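Long-range contacts in 4-alpha-glucanotransferase (PDB 5B68), which belongs to the amylomaltase family and joins an N-terminal beta-sandwich domain to a TIM-barrel-type domain: residues P74-A79 / R434-G439; S233-T238 / D386-V391; E251-F256 / Q295-I300; L627-E632 / Y696-K701. All coordinates share one frame; numbering follows the deposited sequence.

Contact 1: residues P74-A79 / R434-G439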
loop_
_atom_site.group_PDB
_atom_site.type_symbol
_atom_site.label_atom_id
_atom_site.label_comp_id
_atom_site.label_asym_id
_atom_site.label_seq_id
_atom_site.Cartn_x
_atom_site.Cartn_y
_atom_site.Cartn_z
ATOM N N PRO A 74 -12.303 10.389 -24.508
ATOM C CA PRO A 74 -11.270 10.680 -23.518
ATOM C C PRO A 74 -10.471 9.409 -23.229
ATOM O O PRO A 74 -10.889 8.271 -23.566
ATOM C CB PRO A 74 -12.052 11.165 -22.296
ATOM C CG PRO A 74 -13.356 11.598 -22.862
ATOM C CD PRO A 74 -13.651 10.701 -24.009
ATOM N N PRO A 75 -9.296 9.584 -22.603
ATOM C CA PRO A 75 -8.522 8.367 -22.211
ATOM C C PRO A 75 -9.380 7.396 -21.422
ATOM O O PRO A 75 -9.349 6.202 -21.700
ATOM C CB PRO A 75 -7.423 8.948 -21.281
ATOM C CG PRO A 75 -7.307 10.367 -21.686
ATOM C CD PRO A 75 -8.647 10.856 -22.161
ATOM N N SER A 76 -10.147 7.939 -20.447
ATOM C CA SER A 76 -11.247 7.244 -19.757
ATOM C C SER A 76 -12.116 8.327 -19.090
ATOM O O SER A 76 -11.716 9.478 -19.051
ATOM C CB SER A 76 -10.755 6.215 -18.777
ATOM O OG SER A 76 -9.769 6.770 -17.894
ATOM N N VAL A 77 -13.262 7.932 -18.540
ATOM C CA VAL A 77 -14.164 8.840 -17.873
ATOM C C VAL A 77 -14.569 8.246 -16.541
ATOM O O VAL A 77 -15.028 7.092 -16.480
ATOM C CB VAL A 77 -15.424 9.026 -18.734
ATOM C CG1 VAL A 77 -16.453 9.855 -17.956
ATOM C CG2 VAL A 77 -15.082 9.619 -20.107
ATOM N N VAL A 78 -14.313 8.992 -15.465
ATOM C CA VAL A 78 -14.615 8.526 -14.120
ATOM C C VAL A 78 -15.613 9.515 -13.504
ATOM O O VAL A 78 -15.363 10.700 -13.584
ATOM C CB VAL A 78 -13.330 8.470 -13.230
ATOM C CG1 VAL A 78 -13.693 7.878 -11.882
ATOM C CG2 VAL A 78 -12.291 7.554 -13.871
ATOM N N ALA A 79 -16.695 9.042 -12.944
ATOM C CA ALA A 79 -17.760 9.911 -12.371
ATOM C C ALA A 79 -18.214 9.280 -11.089
ATOM O O ALA A 79 -18.193 8.037 -10.921
ATOM C CB ALA A 79 -18.908 10.062 -13.343
ATOM N N ARG A 434 -1.018 7.705 -19.386
ATOM C CA ARG A 434 -1.109 6.367 -19.917
ATOM C C ARG A 434 -1.886 5.426 -19.015
ATOM O O ARG A 434 -2.613 4.574 -19.499
ATOM C CB ARG A 434 0.278 5.782 -20.219
ATOM C CG ARG A 434 0.994 6.580 -21.288
ATOM C CD ARG A 434 2.364 6.053 -21.543
ATOM N NE ARG A 434 2.883 6.888 -22.623
ATOM C CZ ARG A 434 4.166 7.150 -22.880
ATOM N NH1 ARG A 434 5.139 6.613 -22.157
ATOM N NH2 ARG A 434 4.465 7.967 -23.896
ATOM N N LEU A 435 -1.805 5.604 -17.697
ATOM C CA LEU A 435 -2.605 4.808 -16.803
ATOM C C LEU A 435 -4.090 5.086 -17.129
ATOM O O LEU A 435 -4.860 4.193 -17.135
ATOM C CB LEU A 435 -2.321 5.146 -15.321
ATOM C CG LEU A 435 -3.119 4.297 -14.310
ATOM C CD1 LEU A 435 -2.974 2.807 -14.439
ATOM C CD2 LEU A 435 -2.830 4.758 -12.928
ATOM N N ALA A 436 -4.444 6.353 -17.357
ATOM C CA ALA A 436 -5.828 6.734 -17.656
ATOM C C ALA A 436 -6.264 6.193 -19.049
ATOM O O ALA A 436 -7.473 5.808 -19.241
ATOM C CB ALA A 436 -5.970 8.231 -17.541
ATOM N N GLU A 437 -5.339 6.161 -19.990
ATOM C CA GLU A 437 -5.584 5.614 -21.323
ATOM C C GLU A 437 -5.885 4.137 -21.263
ATOM O O GLU A 437 -6.573 3.613 -22.105
ATOM C CB GLU A 437 -4.428 5.883 -22.269
ATOM C CG GLU A 437 -4.308 7.341 -22.618
ATOM C CD GLU A 437 -3.143 7.643 -23.529
ATOM O OE1 GLU A 437 -2.169 6.897 -23.520
ATOM O OE2 GLU A 437 -3.213 8.631 -24.251
ATOM N N GLU A 438 -5.320 3.476 -20.268
ATOM C CA GLU A 438 -5.551 2.066 -20.056
ATOM C C GLU A 438 -6.746 1.840 -19.143
ATOM O O GLU A 438 -6.942 0.773 -18.662
ATOM C CB GLU A 438 -4.327 1.373 -19.490
ATOM C CG GLU A 438 -3.206 1.256 -20.483
ATOM C CD GLU A 438 -3.550 0.383 -21.665
ATOM O OE1 GLU A 438 -4.136 -0.686 -21.496
ATOM O OE2 GLU A 438 -3.210 0.774 -22.770
ATOM N N GLY A 439 -7.501 2.885 -18.871
ATOM C CA GLY A 439 -8.737 2.736 -18.137
ATOM C C GLY A 439 -8.550 2.406 -16.675
ATOM O O GLY A 439 -9.423 1.908 -16.039
HETATM O O HOH W 1 -8.074 4.925 -23.931
#

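Contact 2: residues S233-T238 / D386-V391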
loop_
_atom_site.group_PDB
_atom_site.type_symbol
_atom_site.label_atom_id
_atom_site.label_comp_id
_atom_site.label_asym_id
_atom_site.label_seq_id
_atom_site.Cartn_x
_atom_site.Cartn_y
_atom_site.Cartn_z
ATOM N N SER A 233 12.287 -5.929 2.983
ATOM C CA SER A 233 11.221 -4.916 3.106
ATOM C C SER A 233 9.902 -5.283 2.436
ATOM O O SER A 233 9.820 -5.427 1.220
ATOM C CB SER A 233 11.647 -3.572 2.594
ATOM O OG SER A 233 10.660 -2.600 2.854
ATOM N N PRO A 234 8.824 -5.301 3.207
ATOM C CA PRO A 234 7.555 -5.458 2.529
ATOM C C PRO A 234 7.185 -4.270 1.632
ATOM O O PRO A 234 6.216 -4.376 0.871
ATOM C CB PRO A 234 6.561 -5.554 3.673
ATOM C CG PRO A 234 7.339 -5.899 4.867
ATOM C CD PRO A 234 8.678 -5.295 4.677
ATOM N N TYR A 235 7.930 -3.165 1.732
ATOM C CA TYR A 235 7.583 -1.940 1.073
ATOM C C TYR A 235 8.405 -1.773 -0.221
ATOM O O TYR A 235 8.279 -0.770 -0.897
ATOM C CB TYR A 235 7.722 -0.717 2.023
ATOM C CG TYR A 235 6.646 -0.698 3.131
ATOM C CD1 TYR A 235 5.387 -0.174 2.884
ATOM C CD2 TYR A 235 6.898 -1.263 4.425
ATOM C CE1 TYR A 235 4.370 -0.202 3.856
ATOM C CE2 TYR A 235 5.910 -1.300 5.392
ATOM C CZ TYR A 235 4.661 -0.763 5.123
ATOM O OH TYR A 235 3.691 -0.756 6.110
ATOM N N LEU A 236 9.170 -2.769 -0.625
ATOM C CA LEU A 236 9.764 -2.723 -1.989
ATOM C C LEU A 236 9.558 -4.045 -2.688
ATOM O O LEU A 236 10.515 -4.760 -2.980
ATOM C CB LEU A 236 11.230 -2.297 -1.941
ATOM C CG LEU A 236 11.766 -1.706 -3.262
ATOM C CD1 LEU A 236 11.024 -0.436 -3.665
ATOM C CD2 LEU A 236 13.227 -1.382 -3.074
ATOM N N PRO A 237 8.297 -4.356 -2.977
ATOM C CA PRO A 237 7.961 -5.645 -3.602
ATOM C C PRO A 237 8.174 -5.559 -5.101
ATOM O O PRO A 237 8.485 -4.478 -5.617
ATOM C CB PRO A 237 6.482 -5.776 -3.298
ATOM C CG PRO A 237 5.998 -4.341 -3.389
ATOM C CD PRO A 237 7.066 -3.577 -2.665
ATOM N N THR A 238 8.007 -6.674 -5.761
ATOM C CA THR A 238 8.194 -6.766 -7.250
ATOM C C THR A 238 6.893 -6.454 -7.978
ATOM O O THR A 238 6.904 -6.073 -9.166
ATOM C CB THR A 238 8.792 -8.156 -7.657
ATOM O OG1 THR A 238 9.593 -8.020 -8.863
ATOM C CG2 THR A 238 7.761 -9.170 -7.843
ATOM N N ASP A 386 -2.261 -4.047 3.922
ATOM C CA ASP A 386 -1.502 -2.800 3.758
ATOM C C ASP A 386 -0.965 -2.769 2.319
ATOM O O ASP A 386 -0.391 -3.747 1.884
ATOM C CB ASP A 386 -0.341 -2.757 4.764
ATOM C CG ASP A 386 0.386 -1.413 4.849
ATOM O OD1 ASP A 386 0.298 -0.520 3.993
ATOM O OD2 ASP A 386 1.176 -1.271 5.759
ATOM N N LEU A 387 -1.119 -1.632 1.643
ATOM C CA LEU A 387 -0.694 -1.446 0.216
ATOM C C LEU A 387 0.523 -0.587 0.214
ATOM O O LEU A 387 0.468 0.585 0.592
ATOM C CB LEU A 387 -1.811 -0.784 -0.556
ATOM C CG LEU A 387 -1.588 -0.439 -2.054
ATOM C CD1 LEU A 387 -1.212 -1.684 -2.858
ATOM C CD2 LEU A 387 -2.837 0.256 -2.559
ATOM N N ALA A 388 1.661 -1.150 -0.192
ATOM C CA ALA A 388 2.840 -0.409 -0.386
ATOM C C ALA A 388 2.615 0.707 -1.467
ATOM O O ALA A 388 1.703 0.576 -2.298
ATOM C CB ALA A 388 3.921 -1.395 -0.818
ATOM N N VAL A 389 3.436 1.738 -1.465
ATOM C CA VAL A 389 3.330 2.852 -2.419
ATOM C C VAL A 389 3.740 2.453 -3.851
ATOM O O VAL A 389 3.295 3.049 -4.823
ATOM C CB VAL A 389 4.257 4.073 -2.085
ATOM C CG1 VAL A 389 3.681 5.287 -2.814
ATOM C CG2 VAL A 389 4.305 4.353 -0.639
ATOM N N GLY A 390 4.650 1.507 -3.946
ATOM C CA GLY A 390 5.238 1.234 -5.240
ATOM C C GLY A 390 6.085 0.001 -5.257
ATOM O O GLY A 390 6.082 -0.791 -4.351
ATOM N N VAL A 391 6.770 -0.169 -6.371
ATOM C CA VAL A 391 7.413 -1.467 -6.686
ATOM C C VAL A 391 8.884 -1.263 -6.961
ATOM O O VAL A 391 9.312 -0.165 -7.259
ATOM C CB VAL A 391 6.763 -2.174 -7.887
ATOM C CG1 VAL A 391 5.289 -2.477 -7.642
ATOM C CG2 VAL A 391 6.947 -1.390 -9.199
#

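Contact 3: residues E251-F256 / Q295-I300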
loop_
_atom_site.group_PDB
_atom_site.type_symbol
_atom_site.label_atom_id
_atom_site.label_comp_id
_atom_site.label_asym_id
_atom_site.label_seq_id
_atom_site.Cartn_x
_atom_site.Cartn_y
_atom_site.Cartn_z
ATOM N N GLU A 251 2.648 -27.620 4.498
ATOM C CA GLU A 251 1.894 -28.715 5.115
ATOM C C GLU A 251 0.372 -28.561 5.054
ATOM O O GLU A 251 -0.340 -29.553 5.139
ATOM C CB GLU A 251 2.347 -29.000 6.575
ATOM C CG GLU A 251 3.830 -29.324 6.745
ATOM C CD GLU A 251 4.712 -28.130 7.026
ATOM O OE1 GLU A 251 4.305 -26.930 6.749
ATOM O OE2 GLU A 251 5.830 -28.381 7.524
ATOM N N ASP A 252 -0.133 -27.334 4.861
ATOM C CA ASP A 252 -1.587 -27.136 4.700
ATOM C C ASP A 252 -2.112 -27.340 3.277
ATOM O O ASP A 252 -3.339 -27.347 3.044
ATOM C CB ASP A 252 -1.951 -25.676 5.126
ATOM C CG ASP A 252 -1.822 -25.434 6.612
ATOM O OD1 ASP A 252 -1.601 -26.395 7.387
ATOM O OD2 ASP A 252 -1.903 -24.266 7.022
ATOM N N ILE A 253 -1.222 -27.570 2.312
ATOM C CA ILE A 253 -1.696 -27.765 0.956
ATOM C C ILE A 253 -2.356 -29.177 0.885
ATOM O O ILE A 253 -1.706 -30.152 1.245
ATOM C CB ILE A 253 -0.559 -27.637 -0.073
ATOM C CG1 ILE A 253 0.218 -26.306 -0.002
ATOM C CG2 ILE A 253 -1.136 -27.859 -1.478
ATOM C CD1 ILE A 253 1.607 -26.332 -0.644
ATOM N N PRO A 254 -3.599 -29.307 0.412
ATOM C CA PRO A 254 -4.192 -30.648 0.420
ATOM C C PRO A 254 -3.329 -31.719 -0.288
ATOM O O PRO A 254 -3.245 -32.838 0.207
ATOM C CB PRO A 254 -5.514 -30.458 -0.325
ATOM C CG PRO A 254 -5.921 -29.069 0.078
ATOM C CD PRO A 254 -4.629 -28.287 0.081
ATOM N N GLU A 255 -2.642 -31.348 -1.354
ATOM C CA GLU A 255 -1.857 -32.330 -2.133
ATOM C C GLU A 255 -0.549 -32.728 -1.418
ATOM O O GLU A 255 0.096 -33.727 -1.814
ATOM C CB GLU A 255 -1.557 -31.826 -3.561
ATOM C CG GLU A 255 -2.754 -31.805 -4.527
ATOM C CD GLU A 255 -3.752 -30.713 -4.182
ATOM O OE1 GLU A 255 -3.285 -29.651 -3.688
ATOM O OE2 GLU A 255 -4.979 -30.890 -4.346
ATOM N N PHE A 256 -0.143 -31.977 -0.379
ATOM C CA PHE A 256 1.006 -32.323 0.466
ATOM C C PHE A 256 0.891 -33.774 0.953
ATOM O O PHE A 256 1.884 -34.542 0.986
ATOM C CB PHE A 256 1.072 -31.421 1.700
ATOM C CG PHE A 256 2.157 -31.794 2.676
ATOM C CD1 PHE A 256 3.433 -31.338 2.496
ATOM C CD2 PHE A 256 1.878 -32.608 3.764
ATOM C CE1 PHE A 256 4.436 -31.689 3.381
ATOM C CE2 PHE A 256 2.879 -32.962 4.653
ATOM C CZ PHE A 256 4.156 -32.507 4.452
ATOM N N GLN A 295 11.572 -25.651 -2.837
ATOM C CA GLN A 295 11.920 -27.022 -3.131
ATOM C C GLN A 295 10.787 -27.994 -2.829
ATOM O O GLN A 295 10.490 -28.888 -3.610
ATOM C CB GLN A 295 13.171 -27.421 -2.370
ATOM C CG GLN A 295 13.533 -28.870 -2.597
ATOM C CD GLN A 295 14.864 -29.190 -1.968
ATOM O OE1 GLN A 295 15.758 -29.726 -2.628
ATOM N NE2 GLN A 295 15.030 -28.804 -0.696
ATOM N N VAL A 296 10.126 -27.830 -1.688
ATOM C CA VAL A 296 9.002 -28.655 -1.393
ATOM C C VAL A 296 7.835 -28.387 -2.346
ATOM O O VAL A 296 7.136 -29.334 -2.765
ATOM C CB VAL A 296 8.501 -28.403 0.074
ATOM C CG1 VAL A 296 7.223 -29.155 0.350
ATOM C CG2 VAL A 296 9.639 -28.745 1.042
ATOM N N LEU A 297 7.612 -27.080 -2.661
ATOM C CA LEU A 297 6.451 -26.718 -3.511
ATOM C C LEU A 297 6.636 -27.368 -4.903
ATOM O O LEU A 297 5.681 -27.897 -5.442
ATOM C CB LEU A 297 6.325 -25.226 -3.630
ATOM C CG LEU A 297 5.738 -24.657 -2.336
ATOM C CD1 LEU A 297 6.153 -23.198 -2.188
ATOM C CD2 LEU A 297 4.203 -24.834 -2.374
ATOM N N ARG A 298 7.886 -27.434 -5.349
ATOM C CA ARG A 298 8.225 -28.081 -6.632
ATOM C C ARG A 298 7.846 -29.546 -6.584
ATOM O O ARG A 298 7.256 -30.055 -7.544
ATOM C CB ARG A 298 9.694 -27.846 -7.033
ATOM C CG ARG A 298 9.939 -26.457 -7.572
ATOM C CD ARG A 298 11.318 -26.332 -8.162
ATOM N NE ARG A 298 12.340 -26.355 -7.131
ATOM C CZ ARG A 298 12.896 -25.288 -6.540
ATOM N NH1 ARG A 298 12.525 -24.045 -6.836
ATOM N NH2 ARG A 298 13.848 -25.489 -5.637
ATOM N N ALA A 299 8.086 -30.220 -5.465
ATOM C CA ALA A 299 7.580 -31.594 -5.310
ATOM C C ALA A 299 6.067 -31.721 -5.235
ATOM O O ALA A 299 5.467 -32.617 -5.822
ATOM C CB ALA A 299 8.265 -32.274 -4.125
ATOM N N ILE A 300 5.384 -30.830 -4.514
ATOM C CA ILE A 300 3.938 -31.033 -4.408
ATOM C C ILE A 300 3.267 -30.720 -5.748
ATOM O O ILE A 300 2.149 -31.193 -6.018
ATOM C CB ILE A 300 3.355 -30.090 -3.325
ATOM C CG1 ILE A 300 3.921 -30.445 -1.931
ATOM C CG2 ILE A 300 1.829 -30.130 -3.306
ATOM C CD1 ILE A 300 3.844 -29.326 -0.913
#

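Contact 4: residues L627-E632 / Y696-K701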
loop_
_atom_site.group_PDB
_atom_site.type_symbol
_atom_site.label_atom_id
_atom_site.label_comp_id
_atom_site.label_asym_id
_atom_site.label_seq_id
_atom_site.Cartn_x
_atom_site.Cartn_y
_atom_site.Cartn_z
ATOM N N LEU A 627 6.057 -0.364 33.808
ATOM C CA LEU A 627 5.840 -0.395 32.380
ATOM C C LEU A 627 4.403 -0.773 32.086
ATOM O O LEU A 627 3.753 -0.115 31.311
ATOM C CB LEU A 627 6.737 -1.474 31.777
ATOM C CG LEU A 627 7.045 -1.539 30.281
ATOM C CD1 LEU A 627 6.818 -2.905 29.676
ATOM C CD2 LEU A 627 6.366 -0.458 29.475
ATOM N N ALA A 628 3.888 -1.781 32.766
ATOM C CA ALA A 628 2.527 -2.226 32.528
ATOM C C ALA A 628 1.513 -1.129 32.822
ATOM O O ALA A 628 0.539 -0.999 32.129
ATOM C CB ALA A 628 2.209 -3.483 33.320
ATOM N N GLU A 629 1.740 -0.360 33.871
ATOM C CA GLU A 629 0.829 0.731 34.186
ATOM C C GLU A 629 0.798 1.812 33.099
ATOM O O GLU A 629 -0.230 2.342 32.773
ATOM C CB GLU A 629 1.148 1.322 35.557
ATOM C CG GLU A 629 1.278 0.262 36.639
ATOM C CD GLU A 629 1.634 0.837 37.996
ATOM O OE1 GLU A 629 2.691 1.454 38.140
ATOM O OE2 GLU A 629 0.835 0.668 38.920
ATOM N N LEU A 630 1.953 2.121 32.553
ATOM C CA LEU A 630 2.056 3.139 31.502
ATOM C C LEU A 630 1.420 2.616 30.216
ATOM O O LEU A 630 0.655 3.330 29.604
ATOM C CB LEU A 630 3.501 3.521 31.301
ATOM C CG LEU A 630 4.093 4.291 32.486
ATOM C CD1 LEU A 630 5.596 4.274 32.413
ATOM C CD2 LEU A 630 3.578 5.688 32.543
ATOM N N LEU A 631 1.717 1.375 29.864
ATOM C CA LEU A 631 1.024 0.738 28.739
ATOM C C LEU A 631 -0.471 0.742 28.891
ATOM O O LEU A 631 -1.215 1.074 27.997
ATOM C CB LEU A 631 1.508 -0.675 28.574
ATOM C CG LEU A 631 2.905 -0.816 28.035
ATOM C CD1 LEU A 631 3.362 -2.213 28.207
ATOM C CD2 LEU A 631 2.989 -0.367 26.556
ATOM N N GLU A 632 -0.959 0.370 30.068
ATOM C CA GLU A 632 -2.383 0.390 30.307
ATOM C C GLU A 632 -2.933 1.806 30.112
ATOM O O GLU A 632 -3.989 1.989 29.517
ATOM C CB GLU A 632 -2.671 -0.096 31.749
ATOM C CG GLU A 632 -2.674 -1.577 31.918
ATOM C CD GLU A 632 -2.703 -2.027 33.401
ATOM O OE1 GLU A 632 -2.164 -1.320 34.289
ATOM O OE2 GLU A 632 -3.215 -3.118 33.630
ATOM N N TYR A 696 -0.222 -9.290 28.146
ATOM C CA TYR A 696 -1.206 -9.361 27.045
ATOM C C TYR A 696 -2.627 -9.003 27.497
ATOM O O TYR A 696 -3.293 -8.184 26.888
ATOM C CB TYR A 696 -1.185 -10.772 26.409
ATOM C CG TYR A 696 -2.261 -10.957 25.411
ATOM C CD1 TYR A 696 -3.499 -11.355 25.810
ATOM C CD2 TYR A 696 -2.082 -10.643 24.078
ATOM C CE1 TYR A 696 -4.527 -11.509 24.932
ATOM C CE2 TYR A 696 -3.116 -10.778 23.192
ATOM C CZ TYR A 696 -4.338 -11.187 23.616
ATOM O OH TYR A 696 -5.400 -11.325 22.761
ATOM N N HIS A 697 -3.079 -9.637 28.586
ATOM C CA HIS A 697 -4.417 -9.468 29.105
ATOM C C HIS A 697 -4.564 -8.074 29.661
ATOM O O HIS A 697 -5.634 -7.473 29.501
ATOM C CB HIS A 697 -4.721 -10.511 30.199
ATOM C CG HIS A 697 -4.888 -11.880 29.642
ATOM N ND1 HIS A 697 -5.957 -12.207 28.853
ATOM C CD2 HIS A 697 -4.052 -12.950 29.614
ATOM C CE1 HIS A 697 -5.829 -13.453 28.430
ATOM N NE2 HIS A 697 -4.683 -13.926 28.884
ATOM N N ARG A 698 -3.537 -7.558 30.335
ATOM C CA ARG A 698 -3.641 -6.146 30.838
ATOM C C ARG A 698 -3.857 -5.104 29.663
ATOM O O ARG A 698 -4.706 -4.162 29.701
ATOM C CB ARG A 698 -2.420 -5.806 31.656
ATOM C CG ARG A 698 -2.328 -6.596 32.965
ATOM C CD ARG A 698 -1.055 -6.309 33.745
ATOM N NE ARG A 698 -1.146 -5.027 34.379
ATOM C CZ ARG A 698 -0.352 -4.537 35.337
ATOM N NH1 ARG A 698 -0.577 -3.299 35.771
ATOM N NH2 ARG A 698 0.609 -5.253 35.903
ATOM N N VAL A 699 -3.074 -5.273 28.603
ATOM C CA VAL A 699 -3.150 -4.323 27.498
ATOM C C VAL A 699 -4.432 -4.550 26.760
ATOM O O VAL A 699 -5.061 -3.555 26.358
ATOM C CB VAL A 699 -1.901 -4.412 26.586
ATOM C CG1 VAL A 699 -2.050 -3.588 25.309
ATOM C CG2 VAL A 699 -0.653 -4.080 27.426
ATOM N N ALA A 700 -4.819 -5.819 26.571
ATOM C CA ALA A 700 -6.123 -6.102 25.897
ATOM C C ALA A 700 -7.303 -5.499 26.648
ATOM O O ALA A 700 -8.159 -4.851 26.053
ATOM C CB ALA A 700 -6.335 -7.562 25.660
ATOM N N LYS A 701 -7.323 -5.644 27.967
ATOM C CA LYS A 701 -8.420 -5.054 28.757
ATOM C C LYS A 701 -8.425 -3.542 28.711
ATOM O O LYS A 701 -9.504 -2.947 28.611
ATOM C CB LYS A 701 -8.341 -5.488 30.244
ATOM C CG LYS A 701 -8.801 -6.909 30.443
ATOM C CD LYS A 701 -9.081 -7.245 31.916
ATOM C CE LYS A 701 -9.294 -8.755 32.105
ATOM N NZ LYS A 701 -8.046 -9.559 31.914
HETATM O O HOH W 2 -5.504 -3.773 32.394
#

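Contact 1: residues P74-A79 / R434-G439
The carbonyl group of Ala436 is gripped from opposite faces of its plane, by Ser76 on one side and by Gly439 on the other. Ser76 OG donates to Ala436 O at 2.8 Å, tilted 23° from the carbonyl plane, while Gly439 N reaches the same oxygen at 2.9 Å from just beyond the helix end. The serine hydroxyl is brought there by chi1 of 51°, which sets OG between the backbone N and the carbonyl carbon. The flat peptide that joins Ala436 to Glu437 is met by CB of Pro75, which lies 3.7 Å from Glu437 N. That same CB packs against Ala436 CB at 4.1 Å and against Glu437 CG at 3.8 Å, so CB of the proline lies against the Ala436-Glu437 peptide and the base of Glu437. Pro75 O comes within 3.1 Å of Ala436 O; both are acceptors, and no bond joins them. A water lies within hydrogen-bonding distance of both Pro75 O and Glu437 O. The bond from Gly439 N belongs to a Schellman motif, which is completed by Tyr440 N reaching Leu435 O; Gly439, with its positive phi, is the C-prime residue. Ser76 thus adds a bond from outside to an oxygen already used in closing the helix. Beyond the contact, the carboxylate of Glu437 forms a salt bridge with Arg71. Strand 76-80 pairs in parallel with strand 153-162 of the beta sandwich, and Pro75 and Ser76 bring the chain that enters this strand against the short helix 434-437, just ahead of helix 441-452.

Contact 2: residues S233-T238 / D386-V391
Pro234 makes the first approach, its carbonyl O lying 4.1 Å from Ala388 CB. It belongs to a type I beta turn that runs from Ser233 to Leu236, and an ST turn overlaps it: Tyr235 N donates to Ser233 OG. From this turn the side chain of Tyr235 reaches past Ala388, with CD1 4.2 Å from Ala388 CB, and ends in a short hydrogen bond of 2.6 Å from Tyr235 OH to Asp386 OD2. The hydroxyl meets that oxygen on its syn side, 32° out of the carboxylate plane, and the ring and carboxylate planes stand 72° apart. Asp386 lies near the C-terminal end of strand 382-387, one of the eight parallel strands of the TIM barrel, so the tyrosine loop lies over the barrel end where this fold usually carries its active site. The Tyr235 ring also meets that of His560, and a bound BTB molecule lies close to it. Next in sequence, Leu236 brings CD1 to 4.0 Å from Val391 O. Pro237 then sets its CD 3.4 Å from Gly390 O, a buried oxygen that has no polar partner in the model. Its own carbonyl faces the other backbone, where Val391 CA approaches Pro237 O at 3.4 Å in a CH...O contact. Last comes Thr238, whose O touches Val391 CB at 4.1 Å while its OG1 is bonded to Ala396 N.

Contact 3: residues E251-F256 / Q295-I300
Ile300 projects from helix 286-301 into the bend formed by Ile253, Glu255 and Phe256, and it buries more surface here than any other residue of the two segments. Its CB bond points toward the loop, and the branches that leave CB divide the work. The short branch ends at CG2, which lies 3.8 Å from Glu255 CB and 4.0 Å from Phe256 N, and which also brushes Ile253 CG2. On the longer branch, chi1 of -64° sets CG1 anti to the carbonyl carbon, and chi2 of 159° extends the branch to CD1, which meets two side chains. There Ile300 CD1 is 3.7 Å from Ile253 CD1 and 4.0 Å from Phe256 CD1. It meets the phenyl ring in plane, at its edge, while one face of that ring is covered by Glu251 CA, 3.9 Å above its centre. Ile253 CD1 has a second neighbour one turn back along the helix: Leu297 CD2, at 3.5 Å, is tighter than a usual van der Waals contact, and the two side chains cross at about a right angle. Within the loop, Phe256 N bonds to Ile253 O at 2.9 Å, in the three-residue spacing of a 3-10 turn. Around this cluster, Leu362 of helix 349-376 touches Leu297, Gln366 of the same helix touches Ile253, and Leu259 packs on Ile300. Glu255 gives only its aliphatic base to the contact, since its end turns away to a salt bridge with Arg309. Methyl groups and a ring edge therefore carry the contact, consistent with cohesion by close apolar packing, while the carboxylate of Glu255 has its charge paired outside it.

Contact 4: residues L627-E632 / Y696-K701
Arg698 and Glu632 form a side-on salt bridge between two nearly parallel packed helices, 627-639 and 694-702, whose axes approach to 9.3 Å at 24° in these segments. Arg698 NE donates to Glu632 OE2 at 2.9 Å along an almost straight N-H...O line (173°), and Arg698 NH1 donates to Glu632 OE1 at 2.9 Å. Both carboxylate oxygens lie near the guanidinium plane, yet each is met from above the plane of the carboxylate itself. The arginine chain bends at chi3 (75°), which puts NE on the side of the glutamate. Over one face of the guanidinium, centred on it, sits Ala628 CB, only 3.4 Å from Arg698 CZ. With an alanine methyl on one face and a carboxylate at its edge, the flat group is held in both position and tilt. Deeper between the helices, Leu631 CB touches Val699 CG2 at 4.2 Å. Further out, Leu695 packs on both Ala628 and Leu631, Met653 of helix 650-654 touches Val699, and Thr565 of helix 565-569 touches Leu631. Glu629 leans alongside the arginine, but its OE1 is bonded to Glu626 N and its charge does not touch the guanidinium. The glutamate is further tied to the backbone of the opposite helix by a water that donates at 2.7 Å to Glu632 OE2 and at 2.8 Å to Arg698 O.

Contact 2 lies nearest the middle of the chain, its centre about 6 Å from the chain's centre, and it borders two bound small molecules: a BTB beside Tyr235 and a glycerol beside Gly390, both probably from the crystallisation liquor but possibly marking a pocket. A glycerol also bonds to Asp252 O at contact 3. The other contacts lie farther out. Contact 1, which joins the beta sandwich to the barrel domain, has its centre about 24 Å from that of contact 2, and contact 3 about 27 Å from it. Contact 4 is on the other side of the chain's centre from contact 1, with centres about 50 Å apart. No two contacts touch; the closest, contacts 1 and 2, keep about 10 Å between nearest atoms.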